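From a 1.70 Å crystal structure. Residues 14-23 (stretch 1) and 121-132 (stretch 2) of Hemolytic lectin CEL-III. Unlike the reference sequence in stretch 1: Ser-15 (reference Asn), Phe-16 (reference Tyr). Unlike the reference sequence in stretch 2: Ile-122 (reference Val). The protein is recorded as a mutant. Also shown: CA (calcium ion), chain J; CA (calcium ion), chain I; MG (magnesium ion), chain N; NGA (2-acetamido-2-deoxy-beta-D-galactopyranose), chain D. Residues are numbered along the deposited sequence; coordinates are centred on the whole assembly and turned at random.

Stretch 1, residues 14-23: RSFKSKQCVD
Stretch 2 (121-132) DIEGSDGTGDIG

Two turns, each between strand segments, pack here through one hydrogen bond and a small apolar contact, burying 335 Å² in all. Stretch 1 leaves its strand at Ser-15, passes through helical phi/psi at 16-18, turns at Lys-19 (66/11) and re-enters a strand at Cys-21; Ser-15 N to Gln-20 O, 2.9 Å, closes the turn. In stretch 2 a loop follows strand 121-122, and Ile-131 and Gly-132 are strand; Asp-121 N to Gly-132 O, 2.8 Å, and Gly-132 N to Asp-121 O, 3.1 Å, pair its ends. Ser-18 CA lies 4.9 Å from Gly-127 CA; four residues on in both chains, running the same way, Val-22 CA and Ile-131 CA are 8.2 Å apart.

Ser-18, chi1 p, is the hub: its OG donates to Gly-127 O at 2.6 Å and accepts from Gln-20 N at 3.1 Å, bracing its own turn while gripping the other. Ser-15 OG (chi1 t) accepts from Ser-18 N at 3.2 Å and rests 3.6 Å from Ile-122 CD1.

Gly-127 (76/14) suits glycine twice over: phi is positive, and an ideal CB would fall 2.8 Å from Lys-17 CG and 3.0 Å from Ser-18 N. Lys-17 (t, p, t, t) places CG 3.7 Å from Gly-127 N and CE 3.5 Å from Ser-125 O. Asp-126 OD1 accepts from Thr-128 N at 3.0 Å, within its own loop. Val-22 CG1 (chi1 t) meets Ile-131 CD1 (m, t) at 3.8 Å.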

# COMPACT_ATOMS: atom_id res chain seq x y z
N ARG A 14 -1.76 11.78 -2.85
CA ARG A 14 -2.74 12.78 -2.44
C ARG A 14 -2.21 14.21 -2.46
O ARG A 14 -1.01 14.47 -2.24
CB ARG A 14 -3.24 12.45 -1.02
CG ARG A 14 -4.07 11.20 -0.98
CD ARG A 14 -4.84 11.21 0.25
NE ARG A 14 -5.55 9.96 0.53
CZ ARG A 14 -6.65 9.95 1.27
NH1 ARG A 14 -7.13 11.11 1.71
NH2 ARG A 14 -7.26 8.81 1.56
N SER A 15 -3.13 15.14 -2.71
CA SER A 15 -2.86 16.57 -2.56
C SER A 15 -2.64 17.01 -1.11
O SER A 15 -3.50 16.76 -0.27
CB SER A 15 -4.07 17.36 -3.11
OG SER A 15 -3.87 18.73 -2.88
N PHE A 16 -1.52 17.68 -0.83
CA PHE A 16 -1.27 18.31 0.48
C PHE A 16 -2.39 19.27 0.85
O PHE A 16 -2.81 19.35 2.01
CB PHE A 16 0.10 19.01 0.47
CG PHE A 16 0.45 19.72 1.74
CD1 PHE A 16 0.79 19.01 2.89
CD2 PHE A 16 0.49 21.10 1.78
CE1 PHE A 16 1.14 19.68 4.07
CE2 PHE A 16 0.82 21.78 2.96
CZ PHE A 16 1.14 21.07 4.11
N LYS A 17 -2.86 20.01 -0.15
CA LYS A 17 -3.88 21.04 0.02
C LYS A 17 -5.28 20.49 0.36
O LYS A 17 -5.83 20.79 1.42
CB LYS A 17 -3.92 21.90 -1.25
CG LYS A 17 -4.96 23.06 -1.27
CD LYS A 17 -4.75 24.08 -0.17
CE LYS A 17 -5.88 25.10 -0.19
NZ LYS A 17 -5.64 26.18 0.78
N SER A 18 -5.84 19.67 -0.52
CA SER A 18 -7.23 19.23 -0.41
C SER A 18 -7.36 17.83 0.18
O SER A 18 -8.46 17.40 0.56
CB SER A 18 -7.88 19.22 -1.78
OG SER A 18 -7.23 18.27 -2.61
N LYS A 19 -6.23 17.11 0.19
CA LYS A 19 -6.17 15.69 0.59
C LYS A 19 -6.93 14.78 -0.38
O LYS A 19 -7.12 13.59 -0.11
CB LYS A 19 -6.63 15.45 2.05
CG LYS A 19 -6.20 16.48 3.09
CD LYS A 19 -4.68 16.56 3.24
CE LYS A 19 -4.26 17.54 4.35
NZ LYS A 19 -4.63 18.98 4.12
N GLN A 20 -7.33 15.32 -1.54
CA GLN A 20 -7.92 14.50 -2.60
C GLN A 20 -6.89 13.57 -3.25
O GLN A 20 -5.69 13.83 -3.21
CB GLN A 20 -8.59 15.39 -3.67
CG GLN A 20 -9.81 16.15 -3.17
CD GLN A 20 -11.03 15.25 -3.02
OE1 GLN A 20 -11.23 14.62 -1.98
NE2 GLN A 20 -11.84 15.18 -4.08
N CYS A 21 -7.37 12.47 -3.81
CA CYS A 21 -6.50 11.56 -4.56
C CYS A 21 -6.18 12.09 -5.95
O CYS A 21 -7.01 12.72 -6.59
CB CYS A 21 -7.12 10.18 -4.67
SG CYS A 21 -6.77 9.12 -3.25
N VAL A 22 -4.96 11.83 -6.40
CA VAL A 22 -4.57 12.06 -7.78
C VAL A 22 -5.15 10.88 -8.55
O VAL A 22 -4.84 9.72 -8.29
CB VAL A 22 -3.03 12.16 -7.93
CG1 VAL A 22 -2.63 12.24 -9.43
CG2 VAL A 22 -2.51 13.38 -7.17
N ASP A 23 -6.04 11.20 -9.49
CA ASP A 23 -6.93 10.19 -10.06
C ASP A 23 -6.80 10.14 -11.58
O ASP A 23 -6.76 11.17 -12.23
CB ASP A 23 -8.38 10.50 -9.69
CG ASP A 23 -9.38 9.64 -10.45
OD1 ASP A 23 -9.47 8.43 -10.17
OD2 ASP A 23 -10.10 10.19 -11.31
N ASP A 121 0.99 19.99 -10.88
CA ASP A 121 0.18 21.11 -10.44
C ASP A 121 -1.30 20.80 -10.53
O ASP A 121 -1.74 20.02 -11.38
CB ASP A 121 0.53 22.33 -11.31
CG ASP A 121 -0.40 23.50 -11.06
OD1 ASP A 121 -0.33 24.11 -9.97
OD2 ASP A 121 -1.18 23.80 -11.98
N ILE A 122 -2.08 21.37 -9.61
CA ILE A 122 -3.54 21.34 -9.71
C ILE A 122 -3.98 22.75 -10.14
O ILE A 122 -3.46 23.76 -9.65
CB ILE A 122 -4.20 20.91 -8.36
CG1 ILE A 122 -3.56 19.62 -7.83
CG2 ILE A 122 -5.70 20.69 -8.52
CD1 ILE A 122 -3.97 19.26 -6.42
N GLU A 123 -4.92 22.81 -11.08
CA GLU A 123 -5.45 24.11 -11.56
C GLU A 123 -5.96 24.94 -10.39
O GLU A 123 -6.56 24.40 -9.45
CB GLU A 123 -6.56 23.92 -12.59
CG GLU A 123 -7.74 23.10 -12.09
CD GLU A 123 -8.99 23.31 -12.91
OE1 GLU A 123 -9.26 24.49 -13.26
OE2 GLU A 123 -9.71 22.32 -13.20
N GLY A 124 -5.68 26.24 -10.42
CA GLY A 124 -6.06 27.13 -9.33
C GLY A 124 -5.22 26.91 -8.09
O GLY A 124 -4.06 26.50 -8.19
N SER A 125 -5.79 27.18 -6.93
CA SER A 125 -5.06 27.14 -5.68
C SER A 125 -5.77 26.31 -4.60
O SER A 125 -5.27 26.18 -3.48
CB SER A 125 -4.83 28.57 -5.17
OG SER A 125 -6.07 29.17 -4.74
N ASP A 126 -6.94 25.75 -4.91
CA ASP A 126 -7.75 25.08 -3.88
C ASP A 126 -7.50 23.56 -3.77
O ASP A 126 -8.11 22.87 -2.95
CB ASP A 126 -9.25 25.39 -4.06
CG ASP A 126 -9.85 24.76 -5.31
OD1 ASP A 126 -9.13 24.13 -6.12
OD2 ASP A 126 -11.08 24.92 -5.48
N GLY A 127 -6.60 23.05 -4.59
CA GLY A 127 -6.25 21.63 -4.53
C GLY A 127 -7.29 20.71 -5.13
O GLY A 127 -7.27 19.52 -4.90
N THR A 128 -8.23 21.27 -5.90
CA THR A 128 -9.15 20.41 -6.66
C THR A 128 -9.18 20.87 -8.11
O THR A 128 -9.10 22.08 -8.38
CB THR A 128 -10.58 20.45 -6.08
OG1 THR A 128 -11.10 21.77 -6.23
CG2 THR A 128 -10.59 20.04 -4.58
N GLY A 129 -9.28 19.91 -9.03
CA GLY A 129 -9.41 20.19 -10.46
C GLY A 129 -8.39 19.48 -11.31
O GLY A 129 -7.75 18.51 -10.87
N ASP A 130 -8.23 19.94 -12.55
CA ASP A 130 -7.36 19.29 -13.52
C ASP A 130 -5.92 19.35 -13.08
O ASP A 130 -5.49 20.33 -12.47
CB ASP A 130 -7.47 20.01 -14.86
CG ASP A 130 -8.81 19.84 -15.52
OD1 ASP A 130 -9.60 18.96 -15.09
OD2 ASP A 130 -9.09 20.59 -16.49
N ILE A 131 -5.17 18.32 -13.46
CA ILE A 131 -3.75 18.23 -13.13
C ILE A 131 -2.88 18.32 -14.40
O ILE A 131 -3.09 17.58 -15.37
CB ILE A 131 -3.42 16.93 -12.31
CG1 ILE A 131 -3.90 17.08 -10.85
CG2 ILE A 131 -1.88 16.64 -12.30
CD1 ILE A 131 -4.03 15.72 -10.09
N GLY A 132 -1.95 19.26 -14.38
CA GLY A 132 -0.91 19.37 -15.39
C GLY A 132 0.42 19.67 -14.75
O GLY A 132 0.67 19.31 -13.58
CA CA J . -2.03 25.40 -8.85
CA CA I . -10.18 6.54 -11.34
MG MG N . -4.81 16.21 -16.44
C1 NGA D . -3.41 29.42 -11.81
C2 NGA D . -2.85 28.93 -10.48
C3 NGA D . -1.54 28.17 -10.73
C4 NGA D . -1.73 27.06 -11.77
C5 NGA D . -2.38 27.64 -13.03
C6 NGA D . -2.64 26.56 -14.09
C7 NGA D . -3.28 30.50 -8.65
C8 NGA D . -2.79 31.71 -7.91
N2 NGA D . -2.51 30.10 -9.66
O1 NGA D . -4.68 30.05 -11.62
O3 NGA D . -1.09 27.57 -9.51
O4 NGA D . -2.57 26.00 -11.28
O5 NGA D . -3.61 28.28 -12.64
O6 NGA D . -3.32 27.20 -15.18
O7 NGA D . -4.33 29.92 -8.35
O HOH W 1 -9.85 5.28 -9.17
O HOH W 2 -0.20 25.90 -7.33
O HOH W 3 -6.74 17.45 -16.17